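PDB 3BGH: putative neuraminyllactose-binding hemagglutinin homolog from Helicobacter pylori, which is an outer-membrane lipoprotein, also called flagellar sheath adhesin, that probably acts as a hemagglutinin binding neuraminyllactose-type sialylated receptors, although its function is not firmly established. Local coordinates for residues V40-K45 with S86-D91; E54-E59 with D185-I190; S70-E73 with S78-Q81; S80-A85 with Q90-K95; D126-Y131 with R191-Q196. All coordinates share one frame; numbering follows the deposited sequence.

Interaction 1 (V40-K45 with S86-D91); sequences VLIEPK and SEIPQD
Val40 and Ile88 meet tip to tip because of how each branch is set. Val40 holds CG1 anti to its own backbone N (chi1 178°), which aims that methyl at segment 86-91. Ile88 sends CG1 out anti to its carbonyl carbon and stretches on to CD1 (chi2 161°), making CD1 the leading atom of that segment. The two ends come together at 3.6 Å between Val40 CG1 and Ile88 CD1. The stem behind is close as well, with Ile88 CG1 lying 4.0 Å from Val40 CG1. Ile42, two residues along on the same side of the strand, adds a looser touch from its own extended arm, its CD1 standing 4.3 Å from Ile88 CD1. A single isoleucine tip therefore serves two strand side chains, entirely by apolar packing and without a hydrogen bond across the segments. Leu41, between them, points away and packs on Phe65 and Leu68 of helix 54-73, so the strand offers one face to segment 86-91 and the other to that helix. Phe82 touches both Val40 and Ile88 and closes the group from the neighbouring strand. Just after Ile88, Pro89 takes the N-cap position of helix 90-95, so the buried isoleucine sits just before the cap of that helix. Strand 38-48 runs between 78-82 and 98-114, parallel to both, and the chain carrying Ile88 links those two flanking strands: the contact is that of a beta-alpha-beta crossover packing its connection onto the strand it passes over.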
# COMPACT_ATOMS: atom_id res chain seq x y z
N VAL A 40 26.50 5.40 4.51
CA VAL A 40 25.99 4.34 5.36
C VAL A 40 24.69 3.77 4.79
O VAL A 40 23.76 4.51 4.49
CB VAL A 40 25.74 4.86 6.78
CG1 VAL A 40 25.17 3.77 7.65
CG2 VAL A 40 27.00 5.35 7.37
N LEU A 41 24.64 2.45 4.61
CA LEU A 41 23.45 1.80 4.09
C LEU A 41 22.86 0.93 5.17
O LEU A 41 23.53 0.05 5.68
CB LEU A 41 23.82 0.96 2.89
CG LEU A 41 22.70 0.71 1.90
CD1 LEU A 41 22.43 2.01 1.18
CD2 LEU A 41 23.08 -0.39 0.92
N ILE A 42 21.60 1.18 5.53
CA ILE A 42 20.89 0.42 6.55
C ILE A 42 20.03 -0.65 5.87
O ILE A 42 19.58 -0.44 4.75
CB ILE A 42 20.03 1.34 7.43
CG1 ILE A 42 20.95 2.31 8.15
CG2 ILE A 42 19.24 0.56 8.46
CD1 ILE A 42 20.25 3.15 9.17
N GLU A 43 19.84 -1.81 6.52
CA GLU A 43 19.12 -2.92 5.91
C GLU A 43 17.67 -2.46 5.73
O GLU A 43 17.09 -1.96 6.69
CB GLU A 43 19.20 -4.18 6.80
CG GLU A 43 18.72 -5.52 6.13
CD GLU A 43 18.95 -6.78 7.01
OE1 GLU A 43 18.48 -6.82 8.19
OE2 GLU A 43 19.56 -7.76 6.51
N PRO A 44 17.10 -2.60 4.51
CA PRO A 44 15.77 -2.09 4.20
C PRO A 44 14.72 -2.82 5.02
O PRO A 44 14.81 -4.04 5.19
CB PRO A 44 15.58 -2.43 2.72
CG PRO A 44 16.92 -2.63 2.18
CD PRO A 44 17.66 -3.29 3.34
N LYS A 45 13.76 -2.08 5.55
CA LYS A 45 12.60 -2.62 6.26
C LYS A 45 11.37 -2.59 5.36
O LYS A 45 10.78 -1.52 5.18
CB LYS A 45 12.33 -1.77 7.50
CG LYS A 45 12.88 -2.33 8.77
CD LYS A 45 14.37 -2.04 8.95
CE LYS A 45 14.94 -2.79 10.19
NZ LYS A 45 16.41 -3.06 10.03
N SER A 86 21.09 2.45 15.10
CA SER A 86 21.70 2.42 16.43
C SER A 86 23.04 1.66 16.45
O SER A 86 23.85 1.87 17.34
CB SER A 86 20.72 1.80 17.43
OG SER A 86 20.19 0.56 16.95
N GLU A 87 23.26 0.79 15.46
CA GLU A 87 24.54 0.07 15.35
C GLU A 87 25.63 0.89 14.68
O GLU A 87 26.74 0.38 14.46
CB GLU A 87 24.38 -1.25 14.58
CG GLU A 87 23.36 -2.23 15.14
CD GLU A 87 23.22 -3.49 14.28
OE1 GLU A 87 23.82 -3.56 13.17
OE2 GLU A 87 22.50 -4.42 14.72
N ILE A 88 25.35 2.14 14.33
CA ILE A 88 26.36 2.96 13.67
C ILE A 88 27.28 3.59 14.72
O ILE A 88 26.82 4.38 15.56
CB ILE A 88 25.77 4.04 12.74
CG1 ILE A 88 24.91 3.41 11.64
CG2 ILE A 88 26.89 4.86 12.10
CD1 ILE A 88 23.95 4.39 10.97
N PRO A 89 28.57 3.21 14.70
CA PRO A 89 29.57 3.81 15.58
C PRO A 89 29.91 5.27 15.23
O PRO A 89 29.87 5.66 14.05
CB PRO A 89 30.80 2.91 15.39
CG PRO A 89 30.62 2.29 14.05
CD PRO A 89 29.14 2.15 13.84
N GLN A 90 30.25 6.04 16.27
CA GLN A 90 30.60 7.45 16.13
C GLN A 90 31.66 7.71 15.08
O GLN A 90 31.53 8.62 14.27
CB GLN A 90 31.08 8.01 17.46
CG GLN A 90 29.99 8.68 18.24
CD GLN A 90 29.84 10.16 17.92
OE1 GLN A 90 29.31 10.93 18.73
NE2 GLN A 90 30.33 10.58 16.75
N ASP A 91 32.72 6.90 15.10
CA ASP A 91 33.76 7.01 14.09
C ASP A 91 33.16 7.16 12.69
O ASP A 91 33.62 7.96 11.87
CB ASP A 91 34.65 5.78 14.11
CG ASP A 91 35.97 6.03 13.42
OD1 ASP A 91 36.00 6.17 12.16
OD2 ASP A 91 36.98 6.10 14.15

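Interaction 2 (E54-E59 with D185-I190); sequences ESYQKE and DHDQAI
Tyr56 carries most of this contact, meeting Ile190 with the edge of its ring. The methyl CG2 of Ile190 lies in the ring plane, beside the CD2-CE2 bond, and is 3.9 Å from Tyr56 CE2 and equally far from CD2. The two side chains cross at about a right angle. On the tyrosine, an uncommon chi2 of 11° puts CA nearly in the ring plane and turns the CD2-CE2 edge to the other helix. Ile190 in turn holds CG2 anti to its backbone N, and this is the branch that does the touching.

Both segments are opening turns of long helices, 54-73 and 186-208, which pack side by side as part of the helical layer of an alpha/beta fold. Ile190 is wedged between the helices and the sheet, since it also reaches Ile108 of strand 98-114, while Ala189 packs on Ala157 and Ile159 of strand 144-161. The tyrosine also meets the next turn of helix 186-208, its hydroxyl against Arg191 and its stem and ring against the sulfur of Met194.

Asp187 lies on the solvent side. Its OD1 is 4.5 Å from Tyr56 OH, which is too long for a hydrogen bond, so the pair are no more than polar neighbours. The carboxylate lies in the first turn of its helix, two residues after the N-cap Asp185, where the helix end would be expected to favour its negative charge.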
# COMPACT_ATOMS: atom_id res chain seq x y z
N GLU A 54 7.28 -15.08 4.05
CA GLU A 54 8.35 -14.36 4.75
C GLU A 54 9.70 -14.47 4.06
O GLU A 54 10.50 -13.52 4.11
CB GLU A 54 8.50 -14.87 6.17
CG GLU A 54 7.44 -14.37 7.17
CD GLU A 54 7.73 -14.82 8.58
OE1 GLU A 54 7.58 -14.00 9.53
OE2 GLU A 54 8.16 -16.01 8.76
N SER A 55 9.98 -15.59 3.42
CA SER A 55 11.26 -15.72 2.75
C SER A 55 11.40 -14.77 1.57
O SER A 55 12.53 -14.34 1.25
CB SER A 55 11.46 -17.14 2.30
OG SER A 55 10.46 -17.50 1.36
N TYR A 56 10.28 -14.44 0.90
CA TYR A 56 10.29 -13.51 -0.25
C TYR A 56 10.65 -12.13 0.24
O TYR A 56 11.47 -11.46 -0.36
CB TYR A 56 8.95 -13.43 -0.97
CG TYR A 56 8.58 -14.66 -1.77
CD1 TYR A 56 9.28 -15.85 -1.64
CD2 TYR A 56 7.47 -14.66 -2.58
CE1 TYR A 56 8.88 -16.99 -2.34
CE2 TYR A 56 7.09 -15.76 -3.28
CZ TYR A 56 7.79 -16.93 -3.15
OH TYR A 56 7.36 -18.03 -3.88
N GLN A 57 10.06 -11.74 1.37
CA GLN A 57 10.36 -10.48 1.99
C GLN A 57 11.87 -10.41 2.26
O GLN A 57 12.52 -9.47 1.78
CB GLN A 57 9.56 -10.35 3.27
CG GLN A 57 9.96 -9.23 4.13
CD GLN A 57 9.36 -9.33 5.51
OE1 GLN A 57 9.10 -10.43 5.98
NE2 GLN A 57 9.19 -8.20 6.19
N LYS A 58 12.40 -11.39 3.00
CA LYS A 58 13.83 -11.46 3.35
C LYS A 58 14.74 -11.36 2.11
O LYS A 58 15.70 -10.61 2.09
CB LYS A 58 14.13 -12.74 4.14
CG LYS A 58 13.86 -12.61 5.64
CD LYS A 58 13.24 -13.91 6.25
CE LYS A 58 12.99 -13.76 7.76
NZ LYS A 58 12.14 -14.86 8.40
N GLU A 59 14.41 -12.11 1.07
CA GLU A 59 15.23 -12.17 -0.10
C GLU A 59 15.11 -10.88 -0.94
O GLU A 59 16.09 -10.41 -1.52
CB GLU A 59 14.86 -13.45 -0.84
CG GLU A 59 14.81 -13.39 -2.32
CD GLU A 59 15.97 -14.07 -2.96
OE1 GLU A 59 17.11 -13.90 -2.46
OE2 GLU A 59 15.74 -14.75 -4.00
N ASP A 185 -1.77 -20.04 -10.83
CA ASP A 185 -2.30 -19.93 -9.47
C ASP A 185 -1.62 -18.76 -8.74
O ASP A 185 -0.74 -18.07 -9.30
CB ASP A 185 -2.16 -21.25 -8.68
CG ASP A 185 -0.71 -21.54 -8.26
OD1 ASP A 185 -0.55 -22.45 -7.39
OD2 ASP A 185 0.23 -20.89 -8.79
N HIS A 186 -2.03 -18.53 -7.49
CA HIS A 186 -1.53 -17.42 -6.71
C HIS A 186 -0.00 -17.32 -6.56
O HIS A 186 0.56 -16.27 -6.87
CB HIS A 186 -2.26 -17.34 -5.36
CG HIS A 186 -3.74 -17.24 -5.50
ND1 HIS A 186 -4.35 -16.39 -6.39
CD2 HIS A 186 -4.75 -17.87 -4.85
CE1 HIS A 186 -5.66 -16.51 -6.30
NE2 HIS A 186 -5.93 -17.40 -5.37
N ASP A 187 0.67 -18.38 -6.11
CA ASP A 187 2.10 -18.25 -5.78
C ASP A 187 2.96 -17.87 -6.97
O ASP A 187 3.90 -17.09 -6.83
CB ASP A 187 2.66 -19.44 -5.01
CG ASP A 187 2.29 -19.38 -3.52
OD1 ASP A 187 3.10 -18.85 -2.70
OD2 ASP A 187 1.16 -19.83 -3.20
N GLN A 188 2.58 -18.38 -8.14
CA GLN A 188 3.21 -17.97 -9.39
C GLN A 188 2.97 -16.46 -9.73
O GLN A 188 3.85 -15.76 -10.23
CB GLN A 188 2.78 -18.95 -10.50
CG GLN A 188 3.54 -18.87 -11.81
CD GLN A 188 4.92 -19.56 -11.82
OE1 GLN A 188 5.57 -19.63 -12.87
NE2 GLN A 188 5.37 -20.03 -10.66
N ALA A 189 1.79 -15.95 -9.40
CA ALA A 189 1.44 -14.57 -9.69
C ALA A 189 2.20 -13.60 -8.75
O ALA A 189 2.69 -12.56 -9.18
CB ALA A 189 -0.06 -14.38 -9.58
N ILE A 190 2.30 -14.01 -7.48
CA ILE A 190 3.09 -13.33 -6.45
C ILE A 190 4.55 -13.17 -6.87
O ILE A 190 5.14 -12.08 -6.80
CB ILE A 190 2.99 -14.13 -5.12
CG1 ILE A 190 1.56 -14.03 -4.58
CG2 ILE A 190 3.99 -13.63 -4.11
CD1 ILE A 190 1.28 -14.86 -3.37

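Interaction 3 (S70-E73 with S78-Q81); sequences SFLE and SVSQ
Val79 pushes its CG2 methyl into the corner formed by Leu72 and Glu73 at the end of helix 54-73. The methyl is 3.6 Å from Leu72 CB and 3.8 Å from Glu73 CG, so both helix residues are met close to the backbone, along their stems. With CG1 anti to the backbone N (chi1 -174°), CG2 lies beside that N and is turned at the helix, while CG1 points along a different course, toward Leu41 of the next strand.

The two partners receive the methyl differently. Leu72 is buried and lays its CB directly against it, an ordinary apolar contact. Glu73 crosses Val79 at about a right angle: its chain is extended beyond CG (chi2 167°), so the aliphatic CG shelters the valine while the carboxylate is carried on past it toward solvent. No hydrogen bond joins the two segments, and the packing is all carbon on carbon.

The strand has the usual alternation, Val79 facing the helix while Ser78 points away. Alongside, Gln81 reaches back to the helix and hydrogen-bonds Ser69 OG through NE2. The contact closes the beta-alpha-beta unit made of strand 38-48, helix 54-73 and strand 78-82: the helix end lies over strand 78-82, which forms one border of the sheet within the chain, and Leu72 also rests on Val39 of the adjoining strand.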
# COMPACT_ATOMS: atom_id res chain seq x y z
N SER A 70 26.64 -2.68 -4.23
CA SER A 70 27.39 -2.88 -5.49
C SER A 70 27.29 -1.72 -6.43
O SER A 70 28.29 -1.34 -7.06
CB SER A 70 26.95 -4.11 -6.25
OG SER A 70 27.36 -5.25 -5.54
N PHE A 71 26.08 -1.18 -6.57
CA PHE A 71 25.85 0.01 -7.34
C PHE A 71 26.71 1.17 -6.82
O PHE A 71 27.36 1.87 -7.58
CB PHE A 71 24.39 0.41 -7.27
CG PHE A 71 24.08 1.66 -8.01
CD1 PHE A 71 23.91 1.63 -9.39
CD2 PHE A 71 23.98 2.87 -7.34
CE1 PHE A 71 23.61 2.81 -10.10
CE2 PHE A 71 23.69 4.04 -8.03
CZ PHE A 71 23.51 4.01 -9.41
N LEU A 72 26.69 1.38 -5.51
CA LEU A 72 27.42 2.48 -4.92
C LEU A 72 28.94 2.36 -5.12
O LEU A 72 29.57 3.25 -5.67
CB LEU A 72 27.04 2.65 -3.45
CG LEU A 72 25.62 3.21 -3.31
CD1 LEU A 72 25.12 2.92 -1.93
CD2 LEU A 72 25.54 4.69 -3.65
N GLU A 73 29.50 1.23 -4.70
CA GLU A 73 30.90 0.90 -4.94
C GLU A 73 31.26 1.10 -6.40
O GLU A 73 32.14 1.89 -6.70
CB GLU A 73 31.18 -0.51 -4.49
CG GLU A 73 31.11 -0.66 -2.98
CD GLU A 73 31.08 -2.11 -2.53
OE1 GLU A 73 30.65 -2.98 -3.32
OE2 GLU A 73 31.48 -2.38 -1.36
N SER A 78 32.66 4.56 -0.72
CA SER A 78 32.86 3.52 0.29
C SER A 78 31.47 3.29 0.85
O SER A 78 30.68 4.23 0.98
CB SER A 78 33.80 3.96 1.41
OG SER A 78 34.73 4.94 0.96
N VAL A 79 31.17 2.04 1.20
CA VAL A 79 29.86 1.69 1.69
C VAL A 79 30.00 0.90 2.99
O VAL A 79 30.66 -0.13 3.03
CB VAL A 79 29.10 0.85 0.65
CG1 VAL A 79 27.70 0.60 1.12
CG2 VAL A 79 29.08 1.54 -0.68
N SER A 80 29.35 1.39 4.05
CA SER A 80 29.28 0.70 5.32
C SER A 80 27.84 0.26 5.59
O SER A 80 26.90 1.04 5.48
CB SER A 80 29.78 1.60 6.45
OG SER A 80 31.06 2.12 6.16
N GLN A 81 27.71 -1.02 5.95
CA GLN A 81 26.45 -1.71 6.08
C GLN A 81 26.14 -1.96 7.55
O GLN A 81 27.01 -2.39 8.30
CB GLN A 81 26.53 -3.06 5.37
CG GLN A 81 26.81 -3.05 3.90
CD GLN A 81 26.82 -4.46 3.33
OE1 GLN A 81 26.97 -5.44 4.08
NE2 GLN A 81 26.65 -4.58 2.03

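Interaction 4 (S80-A85 with Q90-K95); sequences SQFKDA and QDIKEK
Ile92 turns its longer branch to the strand, the CG1 methylene at Phe82 and the CD1 methyl at Ser80. Its CG1 lies 4.4 Å from Phe82 CZ and approaches the ring obliquely, at the far tip of the aromatic side chain. CD1 is folded round by a chi2 of -62°, away from a straight extension, and this brings it to 4.3 Å from Ser80 OG. Ser80 and Phe82 both direct their CB atoms at the helix, being two apart on one side of the strand, and Ile92 spans the pair. These distances describe a loose fit, with van der Waals contact only and no hydrogen bond across the segments.

Lys93 comes in beside this pair and curls its end toward Ala85. The approach of NZ to Ala85 O, 4.2 Å, is too long for a bond; the ammonium group is instead hydrogen-bonded to Ile88 O, in the loop leading to its own helix.

The short helix 90-95 thus lies by the border strand 78-82, near the surface. Ile92 also touches Val40 of strand 38-48, while Phe82 packs back onto Glu87 and Pro89 of the intervening chain.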
# COMPACT_ATOMS: atom_id res chain seq x y z
N SER A 80 29.35 1.39 4.05
CA SER A 80 29.28 0.70 5.32
C SER A 80 27.84 0.26 5.59
O SER A 80 26.90 1.04 5.48
CB SER A 80 29.78 1.60 6.45
OG SER A 80 31.06 2.12 6.16
N GLN A 81 27.71 -1.02 5.95
CA GLN A 81 26.45 -1.71 6.08
C GLN A 81 26.14 -1.96 7.55
O GLN A 81 27.01 -2.39 8.30
CB GLN A 81 26.53 -3.06 5.37
CG GLN A 81 26.81 -3.05 3.90
CD GLN A 81 26.82 -4.46 3.33
OE1 GLN A 81 26.97 -5.44 4.08
NE2 GLN A 81 26.65 -4.58 2.03
N PHE A 82 24.90 -1.72 7.95
CA PHE A 82 24.46 -2.02 9.31
C PHE A 82 23.02 -2.49 9.23
O PHE A 82 22.38 -2.31 8.19
CB PHE A 82 24.59 -0.78 10.21
CG PHE A 82 26.02 -0.31 10.38
CD1 PHE A 82 26.88 -0.95 11.29
CD2 PHE A 82 26.51 0.75 9.62
CE1 PHE A 82 28.20 -0.53 11.44
CE2 PHE A 82 27.83 1.19 9.77
CZ PHE A 82 28.67 0.54 10.68
N LYS A 83 22.50 -3.10 10.29
CA LYS A 83 21.11 -3.55 10.26
C LYS A 83 20.11 -2.58 10.91
O LYS A 83 18.92 -2.65 10.63
CB LYS A 83 20.94 -4.97 10.82
CG LYS A 83 21.13 -6.03 9.74
CD LYS A 83 21.07 -7.47 10.28
CE LYS A 83 21.56 -8.46 9.19
NZ LYS A 83 21.42 -9.90 9.60
N ASP A 84 20.60 -1.69 11.77
CA ASP A 84 19.79 -0.65 12.41
C ASP A 84 20.68 0.59 12.57
O ASP A 84 21.91 0.46 12.59
CB ASP A 84 19.25 -1.11 13.77
CG ASP A 84 18.24 -2.28 13.65
OD1 ASP A 84 17.23 -2.18 12.92
OD2 ASP A 84 18.45 -3.32 14.33
N ALA A 85 20.08 1.78 12.66
CA ALA A 85 20.86 3.02 12.77
C ALA A 85 21.62 3.13 14.09
O ALA A 85 22.64 3.80 14.19
CB ALA A 85 19.97 4.24 12.56
N GLN A 90 30.25 6.04 16.27
CA GLN A 90 30.60 7.45 16.13
C GLN A 90 31.66 7.71 15.08
O GLN A 90 31.53 8.62 14.27
CB GLN A 90 31.08 8.01 17.46
CG GLN A 90 29.99 8.68 18.24
CD GLN A 90 29.84 10.16 17.92
OE1 GLN A 90 29.31 10.93 18.73
NE2 GLN A 90 30.33 10.58 16.75
N ASP A 91 32.72 6.90 15.10
CA ASP A 91 33.76 7.01 14.09
C ASP A 91 33.16 7.16 12.69
O ASP A 91 33.62 7.96 11.87
CB ASP A 91 34.65 5.78 14.11
CG ASP A 91 35.97 6.03 13.42
OD1 ASP A 91 36.00 6.17 12.16
OD2 ASP A 91 36.98 6.10 14.15
N ILE A 92 32.14 6.34 12.43
CA ILE A 92 31.45 6.33 11.15
C ILE A 92 30.58 7.58 11.02
O ILE A 92 30.77 8.33 10.07
CB ILE A 92 30.62 5.04 10.94
CG1 ILE A 92 31.54 3.80 10.94
CG2 ILE A 92 29.79 5.14 9.68
CD1 ILE A 92 32.57 3.78 9.82
N LYS A 93 29.68 7.83 11.97
CA LYS A 93 28.86 9.05 11.94
C LYS A 93 29.69 10.29 11.57
O LYS A 93 29.27 11.11 10.75
CB LYS A 93 28.16 9.32 13.28
CG LYS A 93 27.14 8.28 13.78
CD LYS A 93 26.20 8.95 14.81
CE LYS A 93 25.90 8.10 16.03
NZ LYS A 93 25.17 6.82 15.73
N GLU A 94 30.88 10.43 12.16
CA GLU A 94 31.73 11.62 11.95
C GLU A 94 32.24 11.75 10.52
O GLU A 94 32.47 12.87 10.03
CB GLU A 94 32.91 11.66 12.95
CG GLU A 94 32.50 12.00 14.41
CD GLU A 94 32.43 13.52 14.72
OE1 GLU A 94 32.95 14.36 13.92
OE2 GLU A 94 31.85 13.86 15.79
N LYS A 95 32.40 10.61 9.85
CA LYS A 95 33.03 10.58 8.53
C LYS A 95 32.06 10.48 7.32
O LYS A 95 32.38 10.95 6.23
CB LYS A 95 34.08 9.46 8.49
CG LYS A 95 35.27 9.74 7.57
CD LYS A 95 36.46 8.80 7.87
CE LYS A 95 36.18 7.35 7.45
NZ LYS A 95 35.92 7.26 5.98

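Interaction 5 (D126-Y131 with R191-Q196); sequences DMSSGY and RKIMNQ
Ile193 presses into the backbone of strand 126-131, one of the antiparallel strands of the five-stranded mixed sheet on which helix 186-208 packs in this alpha/beta fold. The helix segment passes at 38° to the strand, with the axes 9.1 Å apart at their closest approach. At that point the packing is tight. Ile193 is extended from CG1 to CD1 (chi2 165°), which carries the terminal methyl to within 3.6 Å of Asp126 O and 3.9 Å of Asp126 CB. The other branch, CG2, covers the neighbouring inward-facing position and lies 3.7 Å from Ser128 CB. One isoleucine therefore bridges two alternate strand residues, CD1 resting partly on the main chain at Asp126 and Met127, while CG2 meets the serine's CB. Ala157 and Ile108, on the strands to either side, complete its surroundings.

The contact loosens further on. Strand and helix diverge, and Gln196, one turn from Ile193 at the exposed side, has no contact with the strand, its side chain staying 7.9 Å from the nearest atom of segment 126-131. Met127 points to the reverse side of the sheet, where it packs on Tyr131 of the second subunit; the helix and the partner subunit thus occupy opposite faces of this strand.

The polar ends near the isoleucine are turned to other partners. Asp126 uses OD1 for Asp111 N and OD2 for His186 ND1, while Ser128 OG is hydrogen-bonded to both Val152 O and Ile155 N.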
# COMPACT_ATOMS: atom_id res chain seq x y z
N ASP A 126 -4.33 -10.92 -9.85
CA ASP A 126 -3.83 -10.45 -8.58
C ASP A 126 -3.15 -9.10 -8.84
O ASP A 126 -2.69 -8.84 -9.94
CB ASP A 126 -2.83 -11.45 -7.99
CG ASP A 126 -3.51 -12.68 -7.41
OD1 ASP A 126 -4.77 -12.66 -7.27
OD2 ASP A 126 -2.79 -13.67 -7.10
N MET A 127 -3.10 -8.24 -7.82
CA MET A 127 -2.61 -6.88 -8.00
C MET A 127 -1.97 -6.39 -6.72
O MET A 127 -2.52 -6.59 -5.63
CB MET A 127 -3.75 -5.92 -8.40
CG MET A 127 -3.30 -4.47 -8.79
SD MET A 127 -4.65 -3.30 -9.26
CE MET A 127 -5.37 -3.10 -7.68
N SER A 128 -0.85 -5.69 -6.84
CA SER A 128 -0.17 -5.16 -5.69
C SER A 128 -0.65 -3.77 -5.24
O SER A 128 -1.25 -2.98 -5.99
CB SER A 128 1.28 -5.02 -6.03
OG SER A 128 1.37 -3.90 -6.89
N SER A 129 -0.28 -3.46 -4.00
CA SER A 129 -0.30 -2.10 -3.49
C SER A 129 0.98 -1.95 -2.68
O SER A 129 1.72 -2.93 -2.50
CB SER A 129 -1.53 -1.87 -2.61
OG SER A 129 -1.37 -2.53 -1.36
N GLY A 130 1.24 -0.76 -2.18
CA GLY A 130 2.40 -0.50 -1.37
C GLY A 130 3.24 0.62 -1.95
O GLY A 130 2.91 1.22 -2.93
N TYR A 131 4.36 0.88 -1.32
CA TYR A 131 5.07 2.09 -1.54
C TYR A 131 6.39 2.00 -0.74
O TYR A 131 6.40 1.59 0.42
CB TYR A 131 4.18 3.28 -1.08
CG TYR A 131 4.77 4.63 -1.36
CD1 TYR A 131 4.41 5.35 -2.50
CD2 TYR A 131 5.72 5.19 -0.49
CE1 TYR A 131 4.99 6.61 -2.78
CE2 TYR A 131 6.29 6.47 -0.75
CZ TYR A 131 5.90 7.16 -1.88
OH TYR A 131 6.48 8.38 -2.11
N ARG A 191 5.13 -14.27 -7.33
CA ARG A 191 6.46 -14.28 -7.87
C ARG A 191 6.69 -13.25 -9.00
O ARG A 191 7.69 -12.52 -8.98
CB ARG A 191 6.83 -15.71 -8.27
CG ARG A 191 7.89 -16.27 -7.38
CD ARG A 191 7.71 -17.72 -6.96
NE ARG A 191 8.05 -18.66 -8.00
CZ ARG A 191 8.24 -19.97 -7.81
NH1 ARG A 191 8.15 -20.52 -6.60
NH2 ARG A 191 8.52 -20.74 -8.85
N LYS A 192 5.73 -13.17 -9.93
CA LYS A 192 5.76 -12.21 -11.07
C LYS A 192 5.62 -10.78 -10.63
O LYS A 192 6.36 -9.91 -11.08
CB LYS A 192 4.67 -12.53 -12.08
CG LYS A 192 4.94 -13.76 -12.97
CD LYS A 192 4.01 -13.79 -14.16
CE LYS A 192 2.80 -14.68 -13.90
NZ LYS A 192 1.73 -14.45 -14.93
N ILE A 193 4.66 -10.53 -9.74
CA ILE A 193 4.40 -9.19 -9.25
C ILE A 193 5.60 -8.65 -8.48
O ILE A 193 6.01 -7.51 -8.72
CB ILE A 193 3.09 -9.17 -8.40
CG1 ILE A 193 1.88 -9.25 -9.35
CG2 ILE A 193 3.05 -7.94 -7.48
CD1 ILE A 193 0.55 -9.60 -8.69
N MET A 194 6.15 -9.49 -7.60
CA MET A 194 7.33 -9.14 -6.80
C MET A 194 8.56 -8.88 -7.69
O MET A 194 9.31 -7.95 -7.41
CB MET A 194 7.68 -10.21 -5.74
CG MET A 194 6.55 -10.71 -4.87
SD MET A 194 7.00 -10.60 -3.14
CE MET A 194 6.73 -8.84 -3.04
N ASN A 195 8.80 -9.71 -8.70
CA ASN A 195 9.89 -9.45 -9.63
C ASN A 195 9.73 -8.10 -10.29
O ASN A 195 10.71 -7.39 -10.44
CB ASN A 195 10.04 -10.52 -10.72
CG ASN A 195 10.56 -11.84 -10.18
OD1 ASN A 195 11.13 -11.89 -9.09
ND2 ASN A 195 10.34 -12.91 -10.91
N GLN A 196 8.51 -7.77 -10.72
CA GLN A 196 8.27 -6.49 -11.37
C GLN A 196 8.45 -5.38 -10.36
O GLN A 196 8.94 -4.34 -10.71
CB GLN A 196 6.86 -6.40 -11.94
CG GLN A 196 6.60 -7.06 -13.25
CD GLN A 196 5.16 -6.81 -13.74
OE1 GLN A 196 4.34 -7.74 -13.83
NE2 GLN A 196 4.83 -5.53 -14.01

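Overall arrangement
Interactions 1, 3 and 4 cluster round the parallel strands 38-48 and 78-82, whereas 2 and 5 lie some 27 to 32 Å away between centres, only about 9 Å from each other, and share helix 186-208. Helix 54-73 ties the two groups, contributing its first turn to interaction 2 and its last to interaction 3. Interactions 1 and 5 are buried, 2 and 3 partly buried with an exposed acidic residue at one side, and 4 is a surface contact. Apolar packing dominates: aliphatic in 1 and 3, with an aromatic ring in 2 and 4, and against main-chain atoms in 5. No hydrogen bond crosses any pair; polar groups instead link neighbouring contacts, His186 with Asp126 joining 2 to 5, and Leu41 N with Ser80 O joining 1 to 3 and 4.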